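Local coordinates for plu4264 (Photorhabdus luminescens subsp. laumondii, PDB 4MV2), which is a cupin protein of unknown function that binds a metal ion, nickel in this crystal, at residues G29-F34 with L116-Q121. Residues are numbered along the deposited sequence; the frame is centred on the assembly and turned at random.
Sequences GLNTPF and LTRLEQ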
# COMPACT_ATOMS: atom_id res chain seq x y z
N GLY A 29 -5.93 3.66 -17.42
CA GLY A 29 -5.18 2.49 -17.81
C GLY A 29 -4.83 1.56 -16.67
O GLY A 29 -4.31 0.46 -16.90
N LEU A 30 -5.12 1.96 -15.44
CA LEU A 30 -4.83 1.10 -14.30
C LEU A 30 -6.06 0.30 -13.91
O LEU A 30 -7.10 0.87 -13.65
CB LEU A 30 -4.40 1.96 -13.10
CG LEU A 30 -4.13 1.18 -11.81
CD1 LEU A 30 -3.03 0.16 -11.98
CD2 LEU A 30 -3.79 2.13 -10.67
N ASN A 31 -5.93 -1.02 -13.90
CA ASN A 31 -7.02 -1.90 -13.54
C ASN A 31 -6.64 -2.68 -12.30
O ASN A 31 -5.73 -3.50 -12.31
CB ASN A 31 -7.36 -2.84 -14.68
CG ASN A 31 -8.60 -3.67 -14.40
OD1 ASN A 31 -9.41 -3.34 -13.53
ND2 ASN A 31 -8.75 -4.75 -15.13
N THR A 32 -7.35 -2.39 -11.22
CA THR A 32 -7.04 -2.95 -9.89
C THR A 32 -8.32 -3.54 -9.32
O THR A 32 -9.42 -3.06 -9.60
CB THR A 32 -6.56 -1.88 -8.85
OG1 THR A 32 -7.55 -0.86 -8.74
CG2 THR A 32 -5.24 -1.21 -9.27
N PRO A 33 -8.19 -4.56 -8.47
CA PRO A 33 -9.36 -5.10 -7.76
C PRO A 33 -9.59 -4.42 -6.41
O PRO A 33 -10.39 -4.91 -5.61
CB PRO A 33 -8.97 -6.55 -7.53
CG PRO A 33 -7.46 -6.49 -7.37
CD PRO A 33 -7.01 -5.42 -8.32
N PHE A 34 -8.86 -3.32 -6.15
CA PHE A 34 -8.93 -2.60 -4.88
C PHE A 34 -8.90 -1.11 -5.19
O PHE A 34 -8.53 -0.67 -6.26
CB PHE A 34 -7.74 -2.99 -3.97
CG PHE A 34 -6.39 -2.82 -4.62
CD1 PHE A 34 -5.77 -1.57 -4.63
CD2 PHE A 34 -5.74 -3.86 -5.22
CE1 PHE A 34 -4.54 -1.40 -5.23
CE2 PHE A 34 -4.51 -3.69 -5.82
CZ PHE A 34 -3.92 -2.48 -5.86
N LEU A 116 -12.04 -8.17 -12.85
CA LEU A 116 -12.12 -9.32 -13.77
C LEU A 116 -12.95 -8.98 -15.00
O LEU A 116 -12.57 -9.33 -16.11
CB LEU A 116 -12.67 -10.51 -13.04
CG LEU A 116 -11.78 -11.06 -11.92
CD1 LEU A 116 -12.50 -12.09 -11.04
CD2 LEU A 116 -10.50 -11.67 -12.45
N THR A 117 -14.02 -8.24 -14.83
CA THR A 117 -14.89 -7.88 -15.94
C THR A 117 -14.16 -6.95 -16.90
O THR A 117 -14.22 -7.12 -18.12
CB THR A 117 -16.18 -7.26 -15.39
OG1 THR A 117 -16.86 -8.28 -14.64
CG2 THR A 117 -17.07 -6.75 -16.50
N ARG A 118 -13.45 -5.95 -16.37
CA ARG A 118 -12.73 -5.01 -17.20
C ARG A 118 -11.62 -5.68 -17.97
O ARG A 118 -11.39 -5.38 -19.12
CB ARG A 118 -12.18 -3.88 -16.35
CG ARG A 118 -13.27 -2.97 -15.86
CD ARG A 118 -12.71 -1.71 -15.25
NE ARG A 118 -11.82 -1.97 -14.12
CZ ARG A 118 -12.21 -2.01 -12.85
NH1 ARG A 118 -13.50 -1.86 -12.53
NH2 ARG A 118 -11.32 -2.23 -11.88
N LEU A 119 -10.96 -6.64 -17.35
CA LEU A 119 -9.96 -7.41 -18.06
C LEU A 119 -10.54 -8.12 -19.26
O LEU A 119 -9.94 -8.12 -20.32
CB LEU A 119 -9.38 -8.49 -17.16
CG LEU A 119 -8.22 -8.17 -16.24
CD1 LEU A 119 -7.55 -9.52 -16.01
CD2 LEU A 119 -7.28 -7.18 -16.87
N GLU A 120 -11.69 -8.75 -19.07
CA GLU A 120 -12.28 -9.55 -20.13
C GLU A 120 -12.73 -8.65 -21.27
O GLU A 120 -12.67 -9.04 -22.43
CB GLU A 120 -13.44 -10.38 -19.58
CG GLU A 120 -14.12 -11.29 -20.63
CD GLU A 120 -13.13 -12.19 -21.39
OE1 GLU A 120 -13.46 -12.60 -22.53
OE2 GLU A 120 -12.02 -12.48 -20.86
N GLN A 121 -13.17 -7.44 -20.93
CA GLN A 121 -13.63 -6.48 -21.94
C GLN A 121 -12.47 -5.95 -22.76
O GLN A 121 -12.63 -5.68 -23.95
CB GLN A 121 -14.33 -5.31 -21.26
CG GLN A 121 -15.71 -5.65 -20.80
CD GLN A 121 -16.26 -4.63 -19.82
OE1 GLN A 121 -15.53 -3.77 -19.31
NE2 GLN A 121 -17.56 -4.73 -19.54
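Asn31 reaches from the loop between strands 19-23 and 35-41 to helix 109-121, and Arg118 grips its amide oxygen side-on. Two hydrogen bonds from the guanidinium end on that one atom: Arg118 NE and Arg118 NH2 each lie 2.8 Å from Asn31 OD1. Shared in this way, neither bond is straight, with an angle of 134° at each hydrogen. Amide and guanidinium planes are turned 67° apart; NH2 comes in nearly end-on to the C=O, whereas NE sits above the carbonyl plane. The arginine chain, bent at chi3 (-59°), turns the edge of its guanidinium to the loop, where Thr32 O lies in the guanidinium plane but at a poor angle for a bond. The other half of the amide is packed tightly: Asn31 ND2 lies 3.3 Å from Leu119 CD2 and donates a hydrogen bond to Phe115 O, so both polar ends of this buried side chain have partners, which fixes the orientation of the amide. Arg118 and Leu119, by contrast, remain partly exposed on the looser side of the contact. The backbone of the loop is held as well: Asn31 O accepts a hydrogen bond from Trp107 NE1 of the second subunit, whose Tyr55 packs on Leu119. The asparagine thus pins a C-terminal helix to an inter-strand loop beside the dimer interface, at the margin of a cupin beta-barrel.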